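Long-range contacts in benzoylformate Decarboxylase (Polynucleobacter necessarius, PDB 4K9Q), which binds thiamine diphosphate and magnesium and, as a benzoylformate decarboxylase, probably converts benzoylformate to benzaldehyde and carbon dioxide: residues A85-T90 with K120-W125; M147-G152 with S177-P182; A231-R236 with L250-G255; S256-I261 with A282-P287. All blocks are in the same frame, centred on the assembly; numbering follows the deposited sequence. Where two conformers were deposited one is given.

Contact 1. Residues A85-T90 with K120-W125; sequences AYQNKT and KPWVKW
P121 O and Y86 OH share one water, which donates to P121 O at 2.6 Å and is hydrogen-bonded to Y86 OH at 3.0 Å. The contact sets the last turn of helix 79-88, closed by a Schellman motif at K89, against the connection between parallel strands 93-98 and 126-127 of the thiamine-diphosphate enzyme N-terminal domain. Its main direct element is an offset edge-to-face aromatic pair. The six-membered ring of W122 turns its edge to the face of Y86, with centroids 5.6 Å apart and planes at 79°, and Y86 CD1 comes within 3.6 Å of W122 CE3. The tyrosine gets there with CG anti to its backbone N (chi1 -174°). Next to it, Q87 NE2 lies 3.7 Å from W122 CZ3, its amide plane 86° from the indole. K124 N sits at the edge of the Y86 ring, near its plane, while K124 NZ turns off to bond P150 O. W122 also packs on M79 and L83 of the helix and on M118 of the second subunit. An alanine at Y86 would probably leave the W122 edge without its stacking face and the P121-bound water without its tyrosine partner. W122 O, buried here with no polar partner in the model, lies 3.3 Å from Y86 CD2.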
loop_
_atom_site.group_PDB
_atom_site.type_symbol
_atom_site.label_atom_id
_atom_site.label_comp_id
_atom_site.label_asym_id
_atom_site.label_seq_id
_atom_site.Cartn_x
_atom_site.Cartn_y
_atom_site.Cartn_z
ATOM N N ALA A 85 -0.193 4.482 -19.515
ATOM C CA ALA A 85 0.259 5.882 -19.454
ATOM C C ALA A 85 1.528 6.012 -18.602
ATOM O O ALA A 85 2.444 6.766 -18.934
ATOM C CB ALA A 85 -0.841 6.774 -18.902
ATOM N N TYR A 86 1.581 5.273 -17.498
ATOM C CA TYR A 86 2.745 5.286 -16.627
ATOM C C TYR A 86 3.979 4.783 -17.382
ATOM O O TYR A 86 5.038 5.406 -17.332
ATOM C CB TYR A 86 2.482 4.414 -15.391
ATOM C CG TYR A 86 3.562 4.468 -14.346
ATOM C CD1 TYR A 86 4.634 3.578 -14.385
ATOM C CD2 TYR A 86 3.504 5.404 -13.306
ATOM C CE1 TYR A 86 5.634 3.616 -13.410
ATOM C CE2 TYR A 86 4.501 5.451 -12.334
ATOM C CZ TYR A 86 5.553 4.557 -12.394
ATOM O OH TYR A 86 6.535 4.597 -11.433
ATOM N N GLN A 87 3.850 3.665 -18.091
ATOM C CA GLN A 87 5.001 3.110 -18.803
ATOM C C GLN A 87 5.379 3.934 -20.046
ATOM O O GLN A 87 6.537 3.945 -20.455
ATOM C CB GLN A 87 4.789 1.615 -19.113
ATOM C CG GLN A 87 4.663 0.796 -17.817
ATOM C CD GLN A 87 4.794 -0.696 -18.007
ATOM O OE1 GLN A 87 4.377 -1.243 -19.025
ATOM N NE2 GLN A 87 5.375 -1.372 -17.010
ATOM N N ASN A 88 4.403 4.646 -20.609
ATOM C CA ASN A 88 4.630 5.602 -21.708
ATOM C C ASN A 88 5.337 6.869 -21.203
ATOM O O ASN A 88 5.819 7.681 -22.006
ATOM C CB ASN A 88 3.295 6.047 -22.321
ATOM C CG ASN A 88 2.685 5.019 -23.266
ATOM O OD1 ASN A 88 3.340 4.065 -23.706
ATOM N ND2 ASN A 88 1.410 5.224 -23.596
ATOM N N LYS A 89 5.352 7.046 -19.882
ATOM C CA LYS A 89 5.872 8.264 -19.240
ATOM C C LYS A 89 5.112 9.529 -19.643
ATOM O O LYS A 89 5.701 10.588 -19.885
ATOM C CB LYS A 89 7.378 8.405 -19.470
ATOM C CG LYS A 89 8.170 7.358 -18.681
ATOM C CD LYS A 89 9.675 7.556 -18.756
ATOM C CE LYS A 89 10.244 7.143 -20.107
ATOM N NZ LYS A 89 11.701 6.814 -19.954
ATOM N N THR A 90 3.785 9.422 -19.693
ATOM C CA THR A 90 2.953 10.544 -20.119
ATOM C C THR A 90 2.468 11.293 -18.894
ATOM O O THR A 90 1.939 10.690 -17.971
ATOM C CB THR A 90 1.728 10.043 -20.892
ATOM O OG1 THR A 90 2.157 9.158 -21.935
ATOM C CG2 THR A 90 0.928 11.214 -21.478
ATOM N N LYS A 120 -2.163 2.892 -7.203
ATOM C CA LYS A 120 -0.839 2.309 -6.972
ATOM C C LYS A 120 -0.796 0.891 -7.566
ATOM O O LYS A 120 -1.762 0.128 -7.439
ATOM C CB LYS A 120 -0.529 2.259 -5.469
ATOM C CG LYS A 120 -0.395 3.633 -4.794
ATOM C CD LYS A 120 -0.102 3.457 -3.302
ATOM C CE LYS A 120 0.013 4.795 -2.578
ATOM N NZ LYS A 120 1.340 5.434 -2.805
ATOM N N PRO A 121 0.338 0.504 -8.170
ATOM C CA PRO A 121 1.623 1.212 -8.221
ATOM C C PRO A 121 1.825 2.002 -9.513
ATOM O O PRO A 121 2.964 2.127 -9.966
ATOM C CB PRO A 121 2.624 0.054 -8.203
ATOM C CG PRO A 121 1.920 -1.008 -9.020
ATOM C CD PRO A 121 0.455 -0.880 -8.667
ATOM N N TRP A 122 0.755 2.525 -10.099
ATOM C CA TRP A 122 0.853 3.077 -11.448
ATOM C C TRP A 122 0.684 4.590 -11.569
ATOM O O TRP A 122 0.264 5.092 -12.610
ATOM C CB TRP A 122 -0.104 2.338 -12.377
ATOM C CG TRP A 122 0.215 0.869 -12.421
ATOM C CD1 TRP A 122 -0.522 -0.152 -11.895
ATOM C CD2 TRP A 122 1.380 0.272 -12.999
ATOM N NE1 TRP A 122 0.105 -1.355 -12.130
ATOM C CE2 TRP A 122 1.277 -1.121 -12.800
ATOM C CE3 TRP A 122 2.500 0.781 -13.664
ATOM C CZ2 TRP A 122 2.247 -2.018 -13.262
ATOM C CZ3 TRP A 122 3.468 -0.106 -14.113
ATOM C CH2 TRP A 122 3.330 -1.489 -13.916
ATOM N N VAL A 123 1.049 5.308 -10.510
ATOM C CA VAL A 123 1.124 6.767 -10.553
ATOM C C VAL A 123 2.369 7.252 -9.809
ATOM O O VAL A 123 2.888 6.570 -8.923
ATOM C CB VAL A 123 -0.136 7.446 -9.968
ATOM C CG1 VAL A 123 -1.328 7.227 -10.889
ATOM C CG2 VAL A 123 -0.446 6.927 -8.566
ATOM N N LYS A 124 2.849 8.434 -10.173
ATOM C CA LYS A 124 4.000 9.021 -9.486
ATOM C C LYS A 124 3.616 9.575 -8.112
ATOM O O LYS A 124 4.467 9.715 -7.218
ATOM C CB LYS A 124 4.621 10.127 -10.339
ATOM C CG LYS A 124 5.236 9.625 -11.642
ATOM C CD LYS A 124 5.890 10.762 -12.404
ATOM C CE LYS A 124 7.077 11.354 -11.636
ATOM N NZ LYS A 124 7.800 12.353 -12.466
ATOM N N TRP A 125 2.331 9.870 -7.951
ATOM C CA TRP A 125 1.806 10.503 -6.753
ATOM C C TRP A 125 0.297 10.329 -6.763
ATOM O O TRP A 125 -0.337 10.411 -7.819
ATOM C CB TRP A 125 2.155 11.992 -6.739
ATOM C CG TRP A 125 1.729 12.744 -5.483
ATOM C CD1 TRP A 125 2.017 12.420 -4.187
ATOM C CD2 TRP A 125 0.972 13.963 -5.432
ATOM N NE1 TRP A 125 1.469 13.355 -3.331
ATOM C CE2 TRP A 125 0.829 14.313 -4.070
ATOM C CE3 TRP A 125 0.392 14.782 -6.407
ATOM C CZ2 TRP A 125 0.124 15.446 -3.658
ATOM C CZ3 TRP A 125 -0.299 15.910 -5.998
ATOM C CH2 TRP A 125 -0.424 16.234 -4.634
HETATM O O HOH W 1 5.225 3.199 -9.141
#

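Contact 2. Residues M147-G152 with S177-P182; sequences MQQPQG and STRQGP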
loop_
_atom_site.group_PDB
_atom_site.type_symbol
_atom_site.label_atom_id
_atom_site.label_comp_id
_atom_site.label_asym_id
_atom_site.label_seq_id
_atom_site.Cartn_x
_atom_site.Cartn_y
_atom_site.Cartn_z
ATOM N N MET A 147 5.380 16.529 -14.487
ATOM C CA MET A 147 6.197 17.122 -15.541
ATOM C C MET A 147 7.714 17.012 -15.345
ATOM O O MET A 147 8.483 17.195 -16.297
ATOM C CB MET A 147 5.786 18.577 -15.758
ATOM C CG MET A 147 4.436 18.676 -16.490
ATOM S SD MET A 147 4.526 18.099 -18.191
ATOM C CE MET A 147 5.219 19.543 -18.996
ATOM N N GLN A 148 8.145 16.725 -14.118
ATOM C CA GLN A 148 9.557 16.469 -13.864
ATOM C C GLN A 148 9.959 15.078 -14.333
ATOM O O GLN A 148 9.185 14.122 -14.248
ATOM C CB GLN A 148 9.880 16.668 -12.380
ATOM C CG GLN A 148 9.608 18.092 -11.948
ATOM C CD GLN A 148 9.892 18.346 -10.485
ATOM O OE1 GLN A 148 10.418 19.401 -10.128
ATOM N NE2 GLN A 148 9.547 17.388 -9.624
ATOM N N GLN A 149 11.170 14.980 -14.858
ATOM C CA GLN A 149 11.659 13.729 -15.427
ATOM C C GLN A 149 11.914 12.718 -14.308
ATOM O O GLN A 149 12.383 13.093 -13.233
ATOM C CB GLN A 149 12.953 14.028 -16.175
ATOM C CG GLN A 149 13.272 13.091 -17.298
ATOM C CD GLN A 149 14.253 13.704 -18.269
ATOM O OE1 GLN A 149 15.402 13.967 -17.917
ATOM N NE2 GLN A 149 13.799 13.949 -19.500
ATOM N N PRO A 150 11.588 11.431 -14.535
ATOM C CA PRO A 150 10.906 10.847 -15.692
ATOM C C PRO A 150 9.420 11.165 -15.582
ATOM O O PRO A 150 8.808 10.917 -14.538
ATOM C CB PRO A 150 11.143 9.344 -15.510
ATOM C CG PRO A 150 11.231 9.156 -14.038
ATOM C CD PRO A 150 11.893 10.415 -13.503
ATOM N N GLN A 151 8.845 11.729 -16.637
ATOM C CA GLN A 151 7.456 12.159 -16.575
ATOM C C GLN A 151 6.490 10.975 -16.411
ATOM O O GLN A 151 6.824 9.823 -16.711
ATOM C CB GLN A 151 7.104 13.018 -17.793
ATOM C CG GLN A 151 7.993 14.258 -17.930
ATOM C CD GLN A 151 7.582 15.142 -19.095
ATOM O OE1 GLN A 151 7.100 14.654 -20.122
ATOM N NE2 GLN A 151 7.773 16.454 -18.943
ATOM N N GLY A 152 5.296 11.261 -15.913
ATOM C CA GLY A 152 4.330 10.204 -15.669
ATOM C C GLY A 152 3.070 10.705 -15.008
ATOM O O GLY A 152 3.001 11.863 -14.591
ATOM N N SER A 177 11.494 22.272 -13.806
ATOM C CA SER A 177 12.270 21.756 -14.919
ATOM C C SER A 177 11.618 20.466 -15.377
ATOM O O SER A 177 10.984 19.761 -14.582
ATOM C CB SER A 177 13.719 21.485 -14.497
ATOM O OG SER A 177 13.792 20.517 -13.463
ATOM N N THR A 178 11.788 20.144 -16.653
ATOM C CA THR A 178 11.212 18.934 -17.217
ATOM C C THR A 178 12.290 18.000 -17.758
ATOM O O THR A 178 11.986 16.975 -18.388
ATOM C CB THR A 178 10.264 19.275 -18.357
ATOM O OG1 THR A 178 11.002 19.916 -19.409
ATOM C CG2 THR A 178 9.165 20.207 -17.854
ATOM N N ARG A 179 13.545 18.362 -17.502
ATOM C CA ARG A 179 14.693 17.599 -17.974
ATOM C C ARG A 179 15.792 17.655 -16.937
ATOM O O ARG A 179 15.952 18.669 -16.242
ATOM C CB ARG A 179 15.283 18.204 -19.257
ATOM C CG ARG A 179 14.355 18.279 -20.442
ATOM C CD ARG A 179 15.146 18.517 -21.719
ATOM N NE ARG A 179 15.886 19.783 -21.714
ATOM C CZ ARG A 179 16.578 20.229 -22.761
ATOM N NH1 ARG A 179 17.233 21.386 -22.700
ATOM N NH2 ARG A 179 16.605 19.515 -23.883
ATOM N N GLN A 180 16.564 16.573 -16.860
ATOM C CA GLN A 180 17.814 16.573 -16.118
ATOM C C GLN A 180 18.913 16.013 -16.993
ATOM O O GLN A 180 18.681 15.088 -17.791
ATOM C CB GLN A 180 17.704 15.739 -14.855
ATOM C CG GLN A 180 16.893 16.393 -13.776
ATOM C CD GLN A 180 17.208 15.812 -12.436
ATOM O OE1 GLN A 180 16.457 14.992 -11.916
ATOM N NE2 GLN A 180 18.344 16.214 -11.868
ATOM N N GLY A 181 20.102 16.588 -16.852
ATOM C CA GLY A 181 21.251 16.192 -17.637
ATOM C C GLY A 181 22.117 15.160 -16.946
ATOM O O GLY A 181 21.855 14.754 -15.815
ATOM N N PRO A 182 23.159 14.708 -17.646
ATOM C CA PRO A 182 24.028 13.630 -17.185
ATOM C C PRO A 182 25.122 14.156 -16.270
ATOM O O PRO A 182 25.483 15.324 -16.360
ATOM C CB PRO A 182 24.664 13.139 -18.484
ATOM C CG PRO A 182 24.765 14.379 -19.323
ATOM C CD PRO A 182 23.549 15.212 -18.973
HETATM O O HOH W 2 11.936 21.535 -10.939
HETATM O O HOH W 3 13.747 15.399 -12.502
HETATM O O HOH W 4 13.039 17.628 -14.161
HETATM O O HOH W 5 10.875 14.772 -19.734
#
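T178 packs closely on M147 O: T178 CA approaches this oxygen at 3.4 Å in a CA-H...O contact with an angle of 133° at the hydrogen. The same oxygen accepts a hydrogen bond from Q151 NE2 at 2.8 Å, the donor tilted from the carbonyl plane, so the amide of Q151 is fixed beside T178 and its NE2 rests 3.8 Å from T178 CB. Alongside, Q148 CG touches S177 O at 3.4 Å, and the M147 and T178 side chains extend next to each other in the same direction. This dense half joins the turn after helix 135-147, just ahead of strand 154-159 in the N-terminal parallel sheet, to the chain that leads on toward the central domain; there G181 pairs in an antiparallel ladder with a strand of the fourth subunit, so the sheet runs on across the interface. The Q149 side makes one direct bond and otherwise relies largely on waters. That bond runs from Q180 N to Q149 OE1, 3.0 Å long and nearly straight at 167°, although the donor stands above the amide carbonyl plane. One water links Q149 O to Q180 OE1, another links Q149 NE2 to T178 O, and Q149 NE2 also bonds D314 OD1. An alanine at Q149 would probably leave Q180 N without this acceptor and D314 without its amide donor. A third water accepts from S177 N and donates at 2.7 Å to Q148 OE1, which is also hydrogen-bonded to T302 OG1 of the fourth subunit.

Contact 3. Residues A231-R236 with L250-G255; sequences APFAER and LTSGIG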
loop_
_atom_site.group_PDB
_atom_site.type_symbol
_atom_site.label_atom_id
_atom_site.label_comp_id
_atom_site.label_asym_id
_atom_site.label_seq_id
_atom_site.Cartn_x
_atom_site.Cartn_y
_atom_site.Cartn_z
ATOM N N ALA A 231 15.582 -0.543 -29.996
ATOM C CA ALA A 231 15.370 -1.429 -28.854
ATOM C C ALA A 231 14.106 -2.274 -29.061
ATOM O O ALA A 231 13.198 -1.854 -29.780
ATOM C CB ALA A 231 15.264 -0.614 -27.577
ATOM N N PRO A 232 14.048 -3.467 -28.441
ATOM C CA PRO A 232 12.829 -4.282 -28.565
ATOM C C PRO A 232 11.621 -3.525 -28.037
ATOM O O PRO A 232 11.717 -2.826 -27.017
ATOM C CB PRO A 232 13.119 -5.499 -27.669
ATOM C CG PRO A 232 14.180 -5.022 -26.704
ATOM C CD PRO A 232 15.024 -4.060 -27.506
ATOM N N PHE A 233 10.491 -3.653 -28.728
ATOM C CA PHE A 233 9.264 -3.007 -28.267
ATOM C C PHE A 233 9.423 -1.507 -28.022
ATOM O O PHE A 233 8.930 -0.966 -27.028
ATOM C CB PHE A 233 8.712 -3.727 -27.037
ATOM C CG PHE A 233 8.017 -5.007 -27.380
ATOM C CD1 PHE A 233 6.713 -4.988 -27.830
ATOM C CD2 PHE A 233 8.681 -6.225 -27.301
ATOM C CE1 PHE A 233 6.066 -6.160 -28.177
ATOM C CE2 PHE A 233 8.033 -7.405 -27.649
ATOM C CZ PHE A 233 6.730 -7.365 -28.091
ATOM N N ALA A 234 10.115 -0.837 -28.937
ATOM C CA ALA A 234 10.209 0.615 -28.887
ATOM C C ALA A 234 8.880 1.205 -29.353
ATOM O O ALA A 234 8.493 1.060 -30.512
ATOM C CB ALA A 234 11.361 1.116 -29.749
ATOM N N GLU A 235 8.205 1.877 -28.427
ATOM C CA GLU A 235 6.856 2.381 -28.627
ATOM C C GLU A 235 6.787 3.502 -29.663
ATOM O O GLU A 235 5.733 3.729 -30.277
ATOM C CB GLU A 235 6.297 2.876 -27.286
ATOM C CG GLU A 235 7.112 4.013 -26.641
ATOM C CD GLU A 235 8.156 3.535 -25.653
ATOM O OE1 GLU A 235 8.741 2.438 -25.829
ATOM O OE2 GLU A 235 8.413 4.275 -24.684
ATOM N N ARG A 236 7.904 4.211 -29.840
ATOM C CA ARG A 236 7.983 5.328 -30.777
ATOM C C ARG A 236 9.335 5.329 -31.471
ATOM O O ARG A 236 10.370 5.114 -30.838
ATOM C CB ARG A 236 7.758 6.650 -30.055
ATOM C CG ARG A 236 6.341 6.800 -29.554
ATOM C CD ARG A 236 6.192 8.001 -28.690
ATOM N NE ARG A 236 6.443 9.227 -29.437
ATOM C CZ ARG A 236 6.326 10.434 -28.906
ATOM N NH1 ARG A 236 5.959 10.545 -27.638
ATOM N NH2 ARG A 236 6.575 11.516 -29.638
ATOM N N LEU A 250 15.235 -4.869 -32.823
ATOM C CA LEU A 250 15.731 -6.081 -32.187
ATOM C C LEU A 250 14.572 -6.960 -31.739
ATOM O O LEU A 250 13.502 -6.467 -31.366
ATOM C CB LEU A 250 16.637 -5.753 -30.991
ATOM C CG LEU A 250 18.008 -5.166 -31.327
ATOM C CD1 LEU A 250 18.641 -4.558 -30.079
ATOM C CD2 LEU A 250 18.904 -6.226 -31.952
ATOM N N THR A 251 14.791 -8.269 -31.792
ATOM C CA THR A 251 13.819 -9.213 -31.277
ATOM C C THR A 251 13.843 -9.132 -29.756
ATOM O O THR A 251 14.735 -8.512 -29.180
ATOM C CB THR A 251 14.142 -10.636 -31.735
ATOM O OG1 THR A 251 15.446 -10.998 -31.261
ATOM C CG2 THR A 251 14.113 -10.705 -33.271
ATOM N N SER A 252 12.880 -9.774 -29.106
ATOM C CA SER A 252 12.649 -9.517 -27.687
ATOM C C SER A 252 12.908 -10.703 -26.747
ATOM O O SER A 252 12.445 -10.709 -25.602
ATOM C CB SER A 252 11.232 -8.970 -27.483
ATOM O OG SER A 252 10.275 -9.852 -28.039
ATOM N N GLY A 253 13.660 -11.696 -27.217
ATOM C CA GLY A 253 14.139 -12.752 -26.337
ATOM C C GLY A 253 15.601 -12.521 -25.970
ATOM O O GLY A 253 16.352 -11.936 -26.741
ATOM N N ILE A 254 16.014 -12.993 -24.797
ATOM C CA ILE A 254 17.398 -12.836 -24.369
ATOM C C ILE A 254 18.375 -13.417 -25.391
ATOM O O ILE A 254 19.274 -12.726 -25.864
ATOM C CB ILE A 254 17.632 -13.495 -22.996
ATOM C CG1 ILE A 254 16.887 -12.702 -21.916
ATOM C CG2 ILE A 254 19.117 -13.541 -22.683
ATOM C CD1 ILE A 254 16.778 -13.419 -20.571
ATOM N N GLY A 255 18.174 -14.683 -25.743
ATOM C CA GLY A 255 19.059 -15.359 -26.676
ATOM C C GLY A 255 18.954 -14.869 -28.110
ATOM O O GLY A 255 19.939 -14.904 -28.853
HETATM O O HOH W 6 10.886 -6.196 -30.546
#
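The type II beta turn A231-A234, which follows strand 228-230 in the Rossmann-like central domain, places P232 and F233 against the link that runs from the neighbouring parallel strand 246-249 into helix 254-260. G253 is the N-cap residue of that helix. Backbone carbonyls meet the proline: P232 CA is 3.6 Å from L250 O, and P232 CB is 3.7 Å from T251 O. At its CD corner the proline runs alongside the L250 side chain, with P232 CD 4.2 Å from L250 CB. F233 carries the positive phi (54°) of the third turn position, and its ring presents an edge to S252. S252 OG, near the ring plane, is 3.3 Å from F233 CE2, and S252 CB is 3.6 Å from the same atom. One water accepts from F233 N and donates to L250 O at 2.8 Å. F233 also packs on L109 of the second subunit, and its side chain lies about 9 Å from the bound thiamine diphosphate. The polar link between the segments is thus made through this one water, while T251 O, buried by the contact without a partner in the model, probably pays a desolvation cost against the proline.

Contact 4. Residues S256-I261 with A282-P287; sequences SLEKQI and AGQFIP
The flat carboxylate of E258 is met from above its plane by the backbone N of Q284. This N-H comes in 60° out of the plane and donates to E258 OE1 at 3.1 Å with an N-H...O angle of 161°. The acid reaches the backbone N-H of Q284 through an extended chain whose CG is anti to the backbone N, and on the way E258 CB passes Q284 O at 3.2 Å. G283 CA lies 4.0 Å from E258 OE1, and a CB on this glycine would come within 3.0 Å of that oxygen. One turn further along the helix, at I261, the contact turns apolar. I261 lies across P287, roughly perpendicular to it, with I261 CD1 3.8 Å from P287 CD and 4.2 Å from I286 CG2. This joins the end of helix 254-260 to the loop that leads into strand 291-296 at the outer side of the central domain, where no other chain of the assembly touches the two segments. The chemistry is therefore split: a carboxylate that accepts one backbone N-H at the surface, which would probably ease its charge, and an aliphatic patch where I261 O, 3.8 Å from P287 CG, is buried with no partner in the model.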
loop_
_atom_site.group_PDB
_atom_site.type_symbol
_atom_site.label_atom_id
_atom_site.label_comp_id
_atom_site.label_asym_id
_atom_site.label_seq_id
_atom_site.Cartn_x
_atom_site.Cartn_y
_atom_site.Cartn_z
ATOM N N SER A 256 17.766 -14.427 -28.519
ATOM C CA SER A 256 17.588 -13.956 -29.890
ATOM C C SER A 256 18.200 -12.567 -30.086
ATOM O O SER A 256 18.858 -12.308 -31.095
ATOM C CB SER A 256 16.110 -13.962 -30.306
ATOM O OG SER A 256 15.336 -13.081 -29.503
ATOM N N LEU A 257 17.995 -11.678 -29.120
ATOM C CA LEU A 257 18.598 -10.351 -29.196
ATOM C C LEU A 257 20.128 -10.495 -29.192
ATOM O O LEU A 257 20.820 -9.889 -30.013
ATOM C CB LEU A 257 18.113 -9.460 -28.037
ATOM C CG LEU A 257 18.464 -7.970 -28.110
ATOM C CD1 LEU A 257 17.519 -7.174 -27.221
ATOM C CD2 LEU A 257 19.928 -7.722 -27.718
ATOM N N GLU A 258 20.644 -11.316 -28.275
ATOM C CA GLU A 258 22.079 -11.590 -28.191
ATOM C C GLU A 258 22.652 -11.962 -29.558
ATOM O O GLU A 258 23.678 -11.437 -29.973
ATOM C CB GLU A 258 22.354 -12.734 -27.205
ATOM C CG GLU A 258 23.833 -13.123 -27.110
ATOM C CD GLU A 258 24.043 -14.571 -26.681
ATOM O OE1 GLU A 258 23.064 -15.241 -26.270
ATOM O OE2 GLU A 258 25.200 -15.043 -26.752
ATOM N N LYS A 259 21.986 -12.869 -30.262
ATOM C CA LYS A 259 22.502 -13.334 -31.543
ATOM C C LYS A 259 22.546 -12.211 -32.570
ATOM O O LYS A 259 23.450 -12.155 -33.408
ATOM C CB LYS A 259 21.676 -14.518 -32.059
ATOM C CG LYS A 259 21.962 -15.813 -31.300
ATOM C CD LYS A 259 21.090 -16.962 -31.789
ATOM C CE LYS A 259 21.295 -18.205 -30.929
ATOM N NZ LYS A 259 22.719 -18.648 -30.928
ATOM N N GLN A 260 21.582 -11.301 -32.495
ATOM C CA GLN A 260 21.517 -10.208 -33.455
ATOM C C GLN A 260 22.636 -9.189 -33.301
ATOM O O GLN A 260 23.001 -8.519 -34.269
ATOM C CB GLN A 260 20.165 -9.501 -33.393
ATOM C CG GLN A 260 19.000 -10.366 -33.822
ATOM C CD GLN A 260 17.693 -9.607 -33.786
ATOM O OE1 GLN A 260 17.170 -9.299 -32.710
ATOM N NE2 GLN A 260 17.165 -9.280 -34.964
ATOM N N ILE A 261 23.187 -9.071 -32.099
ATOM C CA ILE A 261 24.189 -8.034 -31.845
ATOM C C ILE A 261 25.610 -8.596 -31.732
ATOM O O ILE A 261 26.544 -7.879 -31.380
ATOM C CB ILE A 261 23.815 -7.160 -30.603
ATOM C CG1 ILE A 261 23.767 -8.012 -29.328
ATOM C CG2 ILE A 261 22.472 -6.443 -30.849
ATOM C CD1 ILE A 261 23.631 -7.191 -28.021
ATOM N N ALA A 282 16.224 -18.543 -23.657
ATOM C CA ALA A 282 17.436 -18.607 -22.855
ATOM C C ALA A 282 18.665 -18.169 -23.648
ATOM O O ALA A 282 18.768 -18.402 -24.855
ATOM C CB ALA A 282 17.635 -20.008 -22.295
ATOM N N GLY A 283 19.583 -17.513 -22.958
ATOM C CA GLY A 283 20.861 -17.159 -23.539
ATOM C C GLY A 283 21.599 -16.186 -22.648
ATOM O O GLY A 283 21.329 -16.105 -21.446
ATOM N N GLN A 284 22.535 -15.455 -23.248
ATOM C CA GLN A 284 23.306 -14.439 -22.542
ATOM C C GLN A 284 22.772 -13.061 -22.910
ATOM O O GLN A 284 22.338 -12.844 -24.038
ATOM C CB GLN A 284 24.784 -14.530 -22.927
ATOM C CG GLN A 284 25.420 -15.883 -22.653
ATOM C CD GLN A 284 26.875 -15.935 -23.077
ATOM O OE1 GLN A 284 27.769 -16.085 -22.243
ATOM N NE2 GLN A 284 27.119 -15.814 -24.378
ATOM N N PHE A 285 22.807 -12.125 -21.967
ATOM C CA PHE A 285 22.261 -10.790 -22.246
ATOM C C PHE A 285 22.995 -10.090 -23.397
ATOM O O PHE A 285 22.371 -9.466 -24.245
ATOM C CB PHE A 285 22.273 -9.908 -20.993
ATOM C CG PHE A 285 21.547 -10.508 -19.828
ATOM C CD1 PHE A 285 20.201 -10.810 -19.912
ATOM C CD2 PHE A 285 22.212 -10.769 -18.641
ATOM C CE1 PHE A 285 19.536 -11.371 -18.836
ATOM C CE2 PHE A 285 21.544 -11.327 -17.567
ATOM C CZ PHE A 285 20.205 -11.617 -17.663
ATOM N N ILE A 286 24.323 -10.176 -23.408
ATOM C CA ILE A 286 25.114 -9.612 -24.493
ATOM C C ILE A 286 26.210 -10.602 -24.851
ATOM O O ILE A 286 26.536 -11.471 -24.043
ATOM C CB ILE A 286 25.735 -8.242 -24.108
ATOM C CG1 ILE A 286 26.597 -8.366 -22.851
ATOM C CG2 ILE A 286 24.639 -7.180 -23.909
ATOM C CD1 ILE A 286 27.310 -7.075 -22.484
ATOM N N PRO A 287 26.771 -10.484 -26.064
ATOM C CA PRO A 287 27.761 -11.469 -26.522
ATOM C C PRO A 287 28.949 -11.580 -25.579
ATOM O O PRO A 287 29.406 -10.574 -25.026
ATOM C CB PRO A 287 28.212 -10.908 -27.871
ATOM C CG PRO A 287 27.071 -10.073 -28.335
ATOM C CD PRO A 287 26.509 -9.454 -27.081
#

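From the N terminus the four contacts follow in series, each closing its loop before the next opens, so none nest or cross. Contact 1 closes over strand 93-98 and contact 2 over strands 154-159 and 166-167; the two touch through K124. The second segment of contact 2 leads on toward the central domain, and the contact reaches the fourth subunit. Contact 3 closes over strand 246-249 and contact 4 over strand 266-270. These two share helix 254-260, and T251 meets both S256 and Q260 of it. Contacts 1 and 3 both touch the second subunit, though their nearest atoms stay about 5 Å apart.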